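Local coordinates for type VII secretion system protein EssB (PDB 4ANN) that is a membrane component of the Ess type VII secretion system, probably required for secretion of EsxA and EsxB, represented here by its cytoplasmic segment, at residues L36-Q42 / R123-V129; T141-A145 / F157-V161; R85-I90 / F112-P118; F72-K76 / L146-A150. All coordinates share one frame; numbering follows the deposited sequence.

Interaction 1 of 4, residues L36-Q42 / R123-V129; sequences LMYLLEQ and RGLQNVV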
loop_
_atom_site.group_PDB
_atom_site.type_symbol
_atom_site.label_atom_id
_atom_site.label_comp_id
_atom_site.label_asym_id
_atom_site.label_seq_id
_atom_site.Cartn_x
_atom_site.Cartn_y
_atom_site.Cartn_z
ATOM N N LEU A 36 -1.573 -13.132 -19.734
ATOM C CA LEU A 36 -2.108 -12.073 -18.907
ATOM C C LEU A 36 -1.025 -11.242 -18.274
ATOM O O LEU A 36 -1.330 -10.240 -17.642
ATOM C CB LEU A 36 -2.989 -12.704 -17.826
ATOM C CG LEU A 36 -4.180 -13.430 -18.430
ATOM C CD1 LEU A 36 -4.859 -14.268 -17.380
ATOM C CD2 LEU A 36 -5.160 -12.401 -19.048
ATOM N N MET A 37 0.256 -11.670 -18.410
ATOM C CA MET A 37 1.308 -10.944 -17.665
ATOM C C MET A 37 1.426 -9.498 -18.135
ATOM O O MET A 37 1.874 -8.620 -17.391
ATOM C CB MET A 37 2.605 -11.735 -17.746
ATOM C CG MET A 37 2.584 -13.072 -17.024
ATOM S SD MET A 37 2.581 -13.009 -15.211
ATOM C CE MET A 37 0.855 -13.201 -14.881
ATOM N N TYR A 38 1.025 -9.197 -19.361
ATOM C CA TYR A 38 1.038 -7.818 -19.876
ATOM C C TYR A 38 0.201 -6.907 -18.977
ATOM O O TYR A 38 0.427 -5.703 -18.937
ATOM C CB TYR A 38 0.525 -7.785 -21.334
ATOM C CG TYR A 38 -0.975 -7.732 -21.448
ATOM C CD1 TYR A 38 -1.686 -8.937 -21.362
ATOM C CD2 TYR A 38 -1.698 -6.540 -21.624
ATOM C CE1 TYR A 38 -3.068 -8.994 -21.432
ATOM C CE2 TYR A 38 -3.079 -6.570 -21.702
ATOM C CZ TYR A 38 -3.721 -7.787 -21.610
ATOM O OH TYR A 38 -5.088 -7.769 -21.707
ATOM N N LEU A 39 -0.795 -7.445 -18.251
ATOM C CA LEU A 39 -1.605 -6.582 -17.349
ATOM C C LEU A 39 -0.732 -5.969 -16.298
ATOM O O LEU A 39 -1.114 -4.900 -15.712
ATOM C CB LEU A 39 -2.728 -7.374 -16.715
ATOM C CG LEU A 39 -3.787 -7.861 -17.716
ATOM C CD1 LEU A 39 -4.817 -8.751 -17.036
ATOM C CD2 LEU A 39 -4.449 -6.726 -18.474
ATOM N N LEU A 40 0.401 -6.576 -15.944
ATOM C CA LEU A 40 1.250 -6.021 -14.894
ATOM C C LEU A 40 1.967 -4.776 -15.371
ATOM O O LEU A 40 2.524 -4.055 -14.511
ATOM C CB LEU A 40 2.235 -7.070 -14.445
ATOM C CG LEU A 40 1.640 -8.310 -13.812
ATOM C CD1 LEU A 40 2.717 -9.306 -13.358
ATOM C CD2 LEU A 40 0.752 -7.941 -12.617
ATOM N N GLU A 41 1.976 -4.477 -16.664
ATOM C CA GLU A 41 2.589 -3.267 -17.154
ATOM C C GLU A 41 1.566 -2.316 -17.760
ATOM O O GLU A 41 1.941 -1.253 -18.254
ATOM C CB GLU A 41 3.747 -3.527 -18.141
ATOM C CG GLU A 41 3.273 -4.134 -19.454
ATOM C CD GLU A 41 4.350 -4.294 -20.485
ATOM O OE1 GLU A 41 5.495 -3.818 -20.332
ATOM O OE2 GLU A 41 4.015 -4.929 -21.538
ATOM N N GLN A 42 0.270 -2.627 -17.732
ATOM C CA GLN A 42 -0.734 -1.733 -18.252
ATOM C C GLN A 42 -0.917 -0.539 -17.314
ATOM O O GLN A 42 -0.988 -0.720 -16.116
ATOM C CB GLN A 42 -2.060 -2.496 -18.384
ATOM C CG GLN A 42 -3.114 -1.762 -19.112
ATOM C CD GLN A 42 -4.310 -2.623 -19.546
ATOM O OE1 GLN A 42 -4.291 -3.202 -20.647
ATOM N NE2 GLN A 42 -5.284 -2.694 -18.669
ATOM N N ARG A 123 2.056 -5.282 -7.970
ATOM C CA ARG A 123 0.724 -5.716 -8.354
ATOM C C ARG A 123 0.647 -7.244 -8.470
ATOM O O ARG A 123 1.490 -7.832 -9.114
ATOM C CB ARG A 123 0.296 -5.294 -9.721
ATOM C CG ARG A 123 0.718 -3.989 -10.143
ATOM C CD ARG A 123 0.154 -3.551 -11.484
ATOM N NE ARG A 123 0.714 -2.358 -11.971
ATOM C CZ ARG A 123 0.412 -1.770 -13.112
ATOM N NH1 ARG A 123 -0.489 -2.297 -13.924
ATOM N NH2 ARG A 123 1.017 -0.647 -13.470
ATOM N N GLY A 124 -0.355 -7.826 -7.860
ATOM C CA GLY A 124 -0.734 -9.184 -8.234
ATOM C C GLY A 124 -1.932 -9.178 -9.124
ATOM O O GLY A 124 -2.504 -8.120 -9.469
ATOM N N LEU A 125 -2.352 -10.386 -9.520
ATOM C CA LEU A 125 -3.527 -10.595 -10.335
ATOM C C LEU A 125 -4.318 -11.718 -9.738
ATOM O O LEU A 125 -3.738 -12.786 -9.547
ATOM C CB LEU A 125 -3.167 -10.972 -11.737
ATOM C CG LEU A 125 -2.596 -9.894 -12.594
ATOM C CD1 LEU A 125 -2.048 -10.575 -13.851
ATOM C CD2 LEU A 125 -3.672 -8.838 -12.924
ATOM N N GLN A 126 -5.591 -11.441 -9.506
ATOM C CA GLN A 126 -6.429 -12.440 -8.856
ATOM C C GLN A 126 -6.362 -13.760 -9.570
ATOM O O GLN A 126 -6.498 -13.815 -10.787
ATOM C CB GLN A 126 -7.868 -11.926 -8.793
ATOM C CG GLN A 126 -7.824 -10.632 -7.952
ATOM C CD GLN A 126 -8.522 -10.992 -6.644
ATOM O OE1 GLN A 126 -8.054 -11.871 -5.923
ATOM N NE2 GLN A 126 -9.640 -10.283 -6.478
ATOM N N ASN A 127 -6.110 -14.814 -8.794
ATOM C CA ASN A 127 -6.212 -16.170 -9.300
ATOM C C ASN A 127 -5.076 -16.441 -10.278
ATOM O O ASN A 127 -5.135 -17.521 -10.861
ATOM C CB ASN A 127 -7.534 -16.471 -10.017
ATOM C CG ASN A 127 -8.755 -16.202 -9.183
ATOM O OD1 ASN A 127 -9.772 -15.624 -9.595
ATOM N ND2 ASN A 127 -8.705 -16.656 -7.934
ATOM N N VAL A 128 -4.104 -15.540 -10.376
ATOM C CA VAL A 128 -3.062 -15.675 -11.384
ATOM C C VAL A 128 -1.642 -15.572 -10.854
ATOM O O VAL A 128 -0.820 -16.402 -11.169
ATOM C CB VAL A 128 -3.291 -14.637 -12.493
ATOM C CG1 VAL A 128 -2.123 -14.640 -13.427
ATOM C CG2 VAL A 128 -4.568 -14.947 -13.229
ATOM N N VAL A 129 -1.372 -14.479 -10.100
ATOM C CA VAL A 129 -0.052 -14.322 -9.516
ATOM C C VAL A 129 -0.171 -13.533 -8.222
ATOM O O VAL A 129 -1.027 -12.617 -8.104
ATOM C CB VAL A 129 0.956 -13.695 -10.503
ATOM C CG1 VAL A 129 0.613 -12.255 -10.834
ATOM C CG2 VAL A 129 2.378 -13.758 -9.943
HETATM O O HOH W 1 2.270 0.737 -16.257
#
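L40 and L125 meet at the dense middle of this contact, where CD2 of L40 lies 3.9 Å from CG of L125 and the two side chains pass at a slant. In one of its two conformers M37 adds its terminal methyl beside them: CE then sits 3.6 Å from V128 CG1 and also touches L125 CD1 and V129 CG1. V128 and V129 both face L125, a classic beta bulge, and L125 O accepts from both of their N-H groups. The bulge lies at the end of the short strand 124-125, paired with strand 101-102, while I24 and I61 of the neighbouring three-stranded sheet close over L40. On the solvent side, the exposed side chain of Q42 leads away from the 123-129 segment, and its backbone O carries the contact instead. The extended chain of R123 brings its guanidinium beneath the end of the 3-10 segment, with L40 O 3.4 Å above its plane. NH1 donates to Q42 O at 2.7 Å, a nearly straight bond (167°) in both the guanidinium and the carbonyl planes; NH2 adds a weak second bond to that oxygen. I48 O also accepts from NH2, and Y101 makes a cation-pi contact with R123.

Interaction 2 of 4, residues T141-A145 / F157-V161; sequences TRYKA and FDALV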
loop_
_atom_site.group_PDB
_atom_site.type_symbol
_atom_site.label_atom_id
_atom_site.label_comp_id
_atom_site.label_asym_id
_atom_site.label_seq_id
_atom_site.Cartn_x
_atom_site.Cartn_y
_atom_site.Cartn_z
ATOM N N THR A 141 -5.204 -3.145 10.153
ATOM C CA THR A 141 -4.008 -3.067 10.983
ATOM C C THR A 141 -2.915 -2.283 10.265
ATOM O O THR A 141 -2.214 -1.466 10.866
ATOM C CB THR A 141 -3.527 -4.499 11.293
ATOM O OG1 THR A 141 -4.505 -5.107 12.127
ATOM C CG2 THR A 141 -2.209 -4.504 12.027
ATOM N N ARG A 142 -2.710 -2.587 8.984
ATOM C CA ARG A 142 -1.674 -1.881 8.208
ATOM C C ARG A 142 -1.986 -0.390 8.083
ATOM O O ARG A 142 -1.081 0.463 8.190
ATOM C CB ARG A 142 -1.500 -2.569 6.869
ATOM C CG ARG A 142 -0.850 -3.914 6.967
ATOM C CD ARG A 142 -0.910 -4.709 5.656
ATOM N NE ARG A 142 -0.065 -5.874 5.789
ATOM C CZ ARG A 142 1.224 -5.929 5.493
ATOM N NH1 ARG A 142 1.901 -4.931 4.901
ATOM N NH2 ARG A 142 1.869 -7.041 5.725
ATOM N N TYR A 143 -3.247 -0.028 7.867
ATOM C CA TYR A 143 -3.632 1.386 7.795
ATOM C C TYR A 143 -3.349 2.092 9.117
ATOM O O TYR A 143 -2.785 3.187 9.153
ATOM C CB TYR A 143 -5.098 1.445 7.338
ATOM C CG TYR A 143 -5.583 2.756 6.823
ATOM C CD1 TYR A 143 -4.912 3.969 6.815
ATOM C CD2 TYR A 143 -6.847 2.782 6.265
ATOM C CE1 TYR A 143 -5.482 5.120 6.323
ATOM C CE2 TYR A 143 -7.428 3.936 5.762
ATOM C CZ TYR A 143 -6.715 5.105 5.764
ATOM O OH TYR A 143 -7.297 6.264 5.261
ATOM N N LYS A 144 -3.707 1.455 10.233
ATOM C CA LYS A 144 -3.411 1.989 11.532
ATOM C C LYS A 144 -1.923 2.232 11.715
ATOM O O LYS A 144 -1.495 3.261 12.249
ATOM C CB LYS A 144 -3.932 1.053 12.629
ATOM C CG LYS A 144 -5.434 1.009 12.759
ATOM C CD LYS A 144 -5.933 -0.077 13.675
ATOM C CE LYS A 144 -7.398 0.049 13.976
ATOM N NZ LYS A 144 -7.867 -1.062 14.877
ATOM N N ALA A 145 -1.119 1.250 11.303
ATOM C CA ALA A 145 0.318 1.372 11.427
ATOM C C ALA A 145 0.852 2.544 10.601
ATOM O O ALA A 145 1.738 3.280 11.067
ATOM C CB ALA A 145 1.009 0.083 11.068
ATOM N N PHE A 157 6.903 0.605 11.070
ATOM C CA PHE A 157 5.722 -0.037 10.525
ATOM C C PHE A 157 5.745 -1.536 10.760
ATOM O O PHE A 157 4.775 -2.135 11.191
ATOM C CB PHE A 157 5.628 0.277 9.026
ATOM C CG PHE A 157 4.495 -0.417 8.324
ATOM C CD1 PHE A 157 3.238 0.154 8.279
ATOM C CD2 PHE A 157 4.732 -1.624 7.675
ATOM C CE1 PHE A 157 2.219 -0.493 7.559
ATOM C CE2 PHE A 157 3.706 -2.249 6.990
ATOM C CZ PHE A 157 2.479 -1.686 6.918
ATOM N N ASP A 158 6.870 -2.160 10.409
ATOM C CA ASP A 158 6.992 -3.600 10.570
ATOM C C ASP A 158 6.736 -4.013 12.001
ATOM O O ASP A 158 6.004 -4.985 12.285
ATOM C CB ASP A 158 8.378 -4.074 10.117
ATOM C CG ASP A 158 8.554 -3.990 8.612
ATOM O OD1 ASP A 158 7.616 -3.777 7.848
ATOM O OD2 ASP A 158 9.730 -4.098 8.171
ATOM N N ALA A 159 7.361 -3.312 12.956
ATOM C CA ALA A 159 7.179 -3.680 14.359
ATOM C C ALA A 159 5.734 -3.597 14.758
ATOM O O ALA A 159 5.194 -4.427 15.495
ATOM C CB ALA A 159 8.006 -2.795 15.285
ATOM N N LEU A 160 5.015 -2.565 14.279
ATOM C CA LEU A 160 3.609 -2.402 14.608
ATOM C C LEU A 160 2.754 -3.504 14.007
ATOM O O LEU A 160 1.869 -4.037 14.692
ATOM C CB LEU A 160 3.119 -1.028 14.168
ATOM C CG LEU A 160 3.760 0.158 14.880
ATOM C CD1 LEU A 160 3.480 1.443 14.082
ATOM C CD2 LEU A 160 3.300 0.253 16.325
ATOM N N VAL A 161 3.002 -3.867 12.774
ATOM C CA VAL A 161 2.213 -4.885 12.082
ATOM C C VAL A 161 2.470 -6.280 12.674
ATOM O O VAL A 161 1.534 -7.101 12.678
ATOM C CB VAL A 161 2.435 -4.796 10.559
ATOM C CG1 VAL A 161 1.891 -6.001 9.855
ATOM C CG2 VAL A 161 1.840 -3.492 10.037
#
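With CG set opposite its own backbone N (chi1 176°), F157 swings its ring across to helix 141-145, while R142, extended from CG to NE, runs past the ring at about a right angle. The ring's CD1 packs 3.6 Å from A145 CB, and its CE1 comes within 3.5 Å of R142 O, which lies near the ring plane. At the far side of the ring CE2 is 3.8 Å from R142 NH1; the guanidinium and ring planes are turned 59° apart, so the two groups do not stack. In one of its two conformers V161 touches A145 CB with CG2 at 3.8 Å and lays CG1 over one face of the R142 guanidinium. L160 CB reaches the same alanine methyl at 3.9 Å. No hydrogen bond spans the two segments: the polar end of R142 is held instead by L105 O at NH1 and by a salt bridge from NE to E138, which would help to fix the guanidinium beside the ring. The contact is plain packing of two helices consecutive in the chain, crossing at 140°. Helix 157-162 covers one side of helix 136-151, whereas Y143 and K144 reach from that longer helix to L186 of helix 183-192.

Interaction 3 of 4, residues R85-I90 / F112-P118; sequences RYLLNI and FTRDGLP
Y86 meets both G116 and F112, the aromatic centre of a contact between a helix and a beta hairpin loop. G116 CA stands over one face of the tyrosine in a CH-pi contact, 3.8 Å from the ring centroid. Y86 CD2 in turn rests on the face of F112, 3.5 Å from CG; with the ring planes at 57°, the pair is oblique. F78 meets the Y86 ring edge-to-face, and I90 CG1 approaches the edge of F112 at 3.8 Å from CZ.

Two side chains then grip the loop by its carbonyls. N89 ND2 donates to G116 O at 2.9 Å, and R85 NH1 donates to D115 O, also at 2.9 Å; both donors stand above their carbonyl planes. A bend at chi3 (69°) turns the guanidinium of R85 toward the loop, with E82 as a salt-bridge partner at NE. Two waters extend this grip: one joins R85 NH2, Y86 OH and R114 O, and the other links Y86 OH to T113 O.

The loop's own shape presents these carbonyls. T113 to G116 form a type I beta turn with a G1 bulge: T113 N bonds to L117 O, and G116 takes the left-handed backbone (phi 82°) that glycine adopts readily. T113 OG1 accepts from L117 N. The hairpin joins strands 110-112 and 118-120. Behind helix 80-89, L87 and I90 pack on helix 136-151 and L88 on helix 183-192.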
loop_
_atom_site.group_PDB
_atom_site.type_symbol
_atom_site.label_atom_id
_atom_site.label_comp_id
_atom_site.label_asym_id
_atom_site.label_seq_id
_atom_site.Cartn_x
_atom_site.Cartn_y
_atom_site.Cartn_z
ATOM N N ARG A 85 -4.895 14.865 5.315
ATOM C CA ARG A 85 -5.515 14.743 3.995
ATOM C C ARG A 85 -4.964 13.512 3.269
ATOM O O ARG A 85 -5.718 12.712 2.692
ATOM C CB ARG A 85 -5.332 16.005 3.205
ATOM C CG ARG A 85 -6.010 15.957 1.849
ATOM C CD ARG A 85 -6.061 17.308 1.161
ATOM N NE ARG A 85 -4.767 17.833 0.710
ATOM C CZ ARG A 85 -4.181 17.543 -0.414
ATOM N NH1 ARG A 85 -4.705 16.640 -1.231
ATOM N NH2 ARG A 85 -3.045 18.138 -0.725
ATOM N N TYR A 86 -3.636 13.390 3.242
ATOM C CA TYR A 86 -2.992 12.274 2.604
ATOM C C TYR A 86 -3.392 10.960 3.259
ATOM O O TYR A 86 -3.725 9.966 2.566
ATOM C CB TYR A 86 -1.473 12.436 2.622
ATOM C CG TYR A 86 -0.921 13.332 1.509
ATOM C CD1 TYR A 86 -1.331 14.637 1.290
ATOM C CD2 TYR A 86 0.048 12.833 0.631
ATOM C CE1 TYR A 86 -0.819 15.409 0.283
ATOM C CE2 TYR A 86 0.565 13.610 -0.379
ATOM C CZ TYR A 86 0.119 14.905 -0.573
ATOM O OH TYR A 86 0.604 15.685 -1.584
ATOM N N LEU A 87 -3.369 10.903 4.585
ATOM C CA LEU A 87 -3.753 9.680 5.296
ATOM C C LEU A 87 -5.191 9.274 4.998
ATOM O O LEU A 87 -5.460 8.085 4.770
ATOM C CB LEU A 87 -3.542 9.842 6.784
ATOM C CG LEU A 87 -2.116 9.866 7.292
ATOM C CD1 LEU A 87 -2.076 10.306 8.737
ATOM C CD2 LEU A 87 -1.461 8.523 7.104
ATOM N N LEU A 88 -6.110 10.230 4.995
ATOM C CA LEU A 88 -7.502 9.968 4.669
ATOM C C LEU A 88 -7.627 9.411 3.268
ATOM O O LEU A 88 -8.435 8.515 3.002
ATOM C CB LEU A 88 -8.317 11.218 4.859
ATOM C CG LEU A 88 -8.693 11.534 6.317
ATOM C CD1 LEU A 88 -9.064 12.992 6.499
ATOM C CD2 LEU A 88 -9.859 10.631 6.762
ATOM N N ASN A 89 -6.836 9.929 2.340
ATOM C CA ASN A 89 -6.932 9.474 0.951
ATOM C C ASN A 89 -6.451 8.072 0.741
ATOM O O ASN A 89 -6.795 7.476 -0.303
ATOM C CB ASN A 89 -6.185 10.435 0.022
ATOM C CG ASN A 89 -6.891 11.778 -0.182
ATOM O OD1 ASN A 89 -8.078 11.916 0.088
ATOM N ND2 ASN A 89 -6.148 12.730 -0.689
ATOM N N ILE A 90 -5.671 7.496 1.643
ATOM C CA ILE A 90 -5.147 6.123 1.453
ATOM C C ILE A 90 -6.269 5.138 1.203
ATOM O O ILE A 90 -6.120 4.173 0.458
ATOM C CB ILE A 90 -4.275 5.703 2.642
ATOM C CG1 ILE A 90 -2.998 6.528 2.700
ATOM C CG2 ILE A 90 -4.020 4.194 2.648
ATOM C CD1 ILE A 90 -2.174 6.337 3.965
ATOM N N PHE A 112 2.207 8.743 -3.441
ATOM C CA PHE A 112 1.123 9.688 -3.663
ATOM C C PHE A 112 1.345 10.487 -4.909
ATOM O O PHE A 112 2.476 10.879 -5.234
ATOM C CB PHE A 112 0.969 10.641 -2.465
ATOM C CG PHE A 112 0.519 9.953 -1.210
ATOM C CD1 PHE A 112 -0.808 9.757 -0.953
ATOM C CD2 PHE A 112 1.459 9.498 -0.271
ATOM C CE1 PHE A 112 -1.253 9.147 0.227
ATOM C CE2 PHE A 112 0.996 8.908 0.894
ATOM C CZ PHE A 112 -0.324 8.716 1.154
ATOM N N THR A 113 0.237 10.748 -5.610
ATOM C CA THR A 113 0.298 11.678 -6.740
ATOM C C THR A 113 0.430 13.103 -6.249
ATOM O O THR A 113 0.354 13.401 -5.045
ATOM C CB THR A 113 -0.996 11.547 -7.564
ATOM O OG1 THR A 113 -2.067 12.089 -6.800
ATOM C CG2 THR A 113 -1.310 10.137 -7.979
ATOM N N ARG A 114 0.601 14.058 -7.174
ATOM C CA ARG A 114 0.672 15.462 -6.828
ATOM C C ARG A 114 -0.610 15.973 -6.173
ATOM O O ARG A 114 -0.558 16.994 -5.470
ATOM C CB ARG A 114 0.984 16.296 -8.084
ATOM C CG ARG A 114 2.448 16.245 -8.450
ATOM C CD ARG A 114 2.696 16.851 -9.814
ATOM N NE ARG A 114 3.834 16.204 -10.506
ATOM C CZ ARG A 114 5.089 16.537 -10.217
ATOM N NH1 ARG A 114 5.397 17.467 -9.293
ATOM N NH2 ARG A 114 6.117 15.959 -10.835
ATOM N N ASP A 115 -1.727 15.315 -6.381
ATOM C CA ASP A 115 -2.984 15.606 -5.696
ATOM C C ASP A 115 -3.153 14.923 -4.356
ATOM O O ASP A 115 -4.171 15.140 -3.699
ATOM C CB ASP A 115 -4.176 15.286 -6.570
ATOM C CG ASP A 115 -4.510 16.490 -7.436
ATOM O OD1 ASP A 115 -4.799 17.618 -6.918
ATOM O OD2 ASP A 115 -4.358 16.376 -8.665
ATOM N N GLY A 116 -2.178 14.099 -3.947
ATOM C CA GLY A 116 -2.321 13.396 -2.674
ATOM C C GLY A 116 -3.151 12.142 -2.722
ATOM O O GLY A 116 -3.642 11.676 -1.690
ATOM N N LEU A 117 -3.313 11.568 -3.898
ATOM C CA LEU A 117 -4.029 10.290 -4.047
ATOM C C LEU A 117 -3.025 9.157 -4.043
ATOM O O LEU A 117 -1.926 9.260 -4.545
ATOM C CB LEU A 117 -4.854 10.250 -5.327
ATOM C CG LEU A 117 -5.991 11.297 -5.412
ATOM C CD1 LEU A 117 -6.699 11.100 -6.746
ATOM C CD2 LEU A 117 -6.948 11.157 -4.262
ATOM N N PRO A 118 -3.411 8.007 -3.399
ATOM C CA PRO A 118 -2.467 6.904 -3.195
ATOM C C PRO A 118 -2.322 6.060 -4.455
ATOM O O PRO A 118 -3.254 5.802 -5.213
ATOM C CB PRO A 118 -3.135 6.106 -2.101
ATOM C CG PRO A 118 -4.622 6.288 -2.354
ATOM C CD PRO A 118 -4.694 7.757 -2.744
HETATM O O HOH W 2 -1.219 17.345 -2.766
HETATM O O HOH W 3 2.257 14.446 -3.213
#

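Interaction 4 of 4, residues F72-K76 / L146-A150; sequences FDNIK and LVICA
F72 overlaps L146 with the face of its ring: CD2 of the leucine sits almost over the middle in a CH-pi contact, 3.8 Å from the centroid and 13° off the normal. The ring reaches the helix because CG lies opposite the backbone N (chi1 164°), which also brings CZ to 3.4 Å from L146 O. C149 CB approaches its edge more loosely, 4.4 Å from CE2, and A150 CB is 4.2 Å from CZ. I75 CD1 touches the same alanine methyl, so A150 sits against both residues. The joint is that of a 3-10 segment docked on helix 136-151: strand 70-71 ends just before F72, helix 80-89 follows, and P107 packs on both F72 and L146. K76 lies fully stretched along the backbone of the last helical turn, its CE 3.6 Å from C149 O. Here the backbones come close enough for the CA of K76 to stand 3.6 Å from A150 O. A single water donates to K76 O and A150 O, and K83 NZ of helix 80-89 hydrogen-bonds to both carbonyl oxygens as well.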
loop_
_atom_site.group_PDB
_atom_site.type_symbol
_atom_site.label_atom_id
_atom_site.label_comp_id
_atom_site.label_asym_id
_atom_site.label_seq_id
_atom_site.Cartn_x
_atom_site.Cartn_y
_atom_site.Cartn_z
ATOM N N PHE A 72 5.392 7.486 0.644
ATOM C CA PHE A 72 4.677 7.650 1.917
ATOM C C PHE A 72 5.533 8.342 2.979
ATOM O O PHE A 72 5.052 9.199 3.687
ATOM C CB PHE A 72 4.170 6.299 2.405
ATOM C CG PHE A 72 3.763 6.308 3.861
ATOM C CD1 PHE A 72 2.528 6.818 4.256
ATOM C CD2 PHE A 72 4.632 5.870 4.836
ATOM C CE1 PHE A 72 2.190 6.895 5.607
ATOM C CE2 PHE A 72 4.280 5.956 6.190
ATOM C CZ PHE A 72 3.078 6.462 6.556
ATOM N N ASP A 73 6.772 7.886 3.157
ATOM C CA ASP A 73 7.536 8.398 4.274
ATOM C C ASP A 73 7.785 9.892 4.209
ATOM O O ASP A 73 8.128 10.504 5.230
ATOM C CB ASP A 73 8.886 7.687 4.394
ATOM C CG ASP A 73 8.801 6.283 4.952
ATOM O OD1 ASP A 73 7.825 5.901 5.572
ATOM O OD2 ASP A 73 9.860 5.605 4.738
ATOM N N ASN A 74 7.620 10.497 3.024
ATOM C CA ASN A 74 7.793 11.957 2.922
ATOM C C ASN A 74 6.731 12.731 3.659
ATOM O O ASN A 74 6.914 13.915 3.950
ATOM C CB ASN A 74 7.762 12.360 1.419
ATOM C CG ASN A 74 8.983 11.937 0.681
ATOM O OD1 ASN A 74 9.648 10.910 1.007
ATOM N ND2 ASN A 74 9.271 12.694 -0.365
ATOM N N ILE A 75 5.576 12.135 3.970
ATOM C CA ILE A 75 4.494 12.885 4.586
ATOM C C ILE A 75 4.710 13.123 6.090
ATOM O O ILE A 75 3.988 13.880 6.699
ATOM C CB ILE A 75 3.107 12.253 4.363
ATOM C CG1 ILE A 75 2.783 11.076 5.241
ATOM C CG2 ILE A 75 2.890 11.935 2.876
ATOM C CD1 ILE A 75 1.320 10.627 5.143
ATOM N N LYS A 76 5.702 12.475 6.684
ATOM C CA LYS A 76 5.878 12.535 8.130
ATOM C C LYS A 76 6.206 13.927 8.630
ATOM O O LYS A 76 5.897 14.257 9.779
ATOM C CB LYS A 76 6.948 11.541 8.571
ATOM C CG LYS A 76 6.585 10.105 8.281
ATOM C CD LYS A 76 7.610 9.077 8.692
ATOM C CE LYS A 76 7.232 7.681 8.375
ATOM N NZ LYS A 76 8.257 6.708 8.802
ATOM N N LEU A 146 0.334 2.750 9.411
ATOM C CA LEU A 146 0.715 3.911 8.616
ATOM C C LEU A 146 0.377 5.223 9.322
ATOM O O LEU A 146 1.155 6.173 9.326
ATOM C CB LEU A 146 0.065 3.894 7.221
ATOM C CG LEU A 146 0.552 2.793 6.267
ATOM C CD1 LEU A 146 -0.274 2.827 4.997
ATOM C CD2 LEU A 146 1.999 2.917 5.920
ATOM N N VAL A 147 -0.823 5.311 9.923
ATOM C CA VAL A 147 -1.206 6.513 10.643
ATOM C C VAL A 147 -0.219 6.786 11.783
ATOM O O VAL A 147 0.254 7.901 11.994
ATOM C CB VAL A 147 -2.648 6.401 11.150
ATOM C CG1 VAL A 147 -2.964 7.552 12.109
ATOM C CG2 VAL A 147 -3.650 6.350 9.999
ATOM N N ILE A 148 0.078 5.738 12.575
ATOM C CA ILE A 148 0.992 5.887 13.699
ATOM C C ILE A 148 2.343 6.350 13.221
ATOM O O ILE A 148 2.959 7.261 13.790
ATOM C CB ILE A 148 1.063 4.551 14.484
ATOM C CG1 ILE A 148 -0.269 4.292 15.183
ATOM C CG2 ILE A 148 2.244 4.555 15.442
ATOM C CD1 ILE A 148 -0.416 2.917 15.764
ATOM N N CYS A 149 2.863 5.719 12.162
ATOM C CA CYS A 149 4.168 6.104 11.620
ATOM C C CYS A 149 4.190 7.520 11.109
ATOM O O CYS A 149 5.171 8.245 11.268
ATOM C CB CYS A 149 4.582 5.133 10.524
ATOM S SG CYS A 149 5.020 3.483 11.113
ATOM N N ALA A 150 3.094 7.966 10.475
ATOM C CA ALA A 150 3.036 9.323 9.944
ATOM C C ALA A 150 3.150 10.347 11.079
ATOM O O ALA A 150 3.676 11.441 10.815
ATOM C CB ALA A 150 1.761 9.539 9.151
HETATM O O HOH W 4 5.933 12.676 12.146
#

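In the fold
Interactions 2, 3 and 4 form a continuous cluster, whereas interaction 1 stands apart, its centre 24 to 28 Å from theirs. Interactions 2 and 4 share helix 136-151, their centres 11 Å apart, and F157 packs on L146 and C149. Interaction 3, whose centre is 11 Å from that of interaction 4, meets it where L87 touches A150 and I75; Y143 OH probably hydrogen-bonds to L87 O, linking interactions 2 and 3. Along the chain, interaction 3 falls between the segments of both 1 and 4, while those of 4 alternate with those of 1 and 2. The chain of this YukC-family segment, consistent with a kinase-like fold, thus runs back and forth between interaction 1 and the end built round helix 136-151.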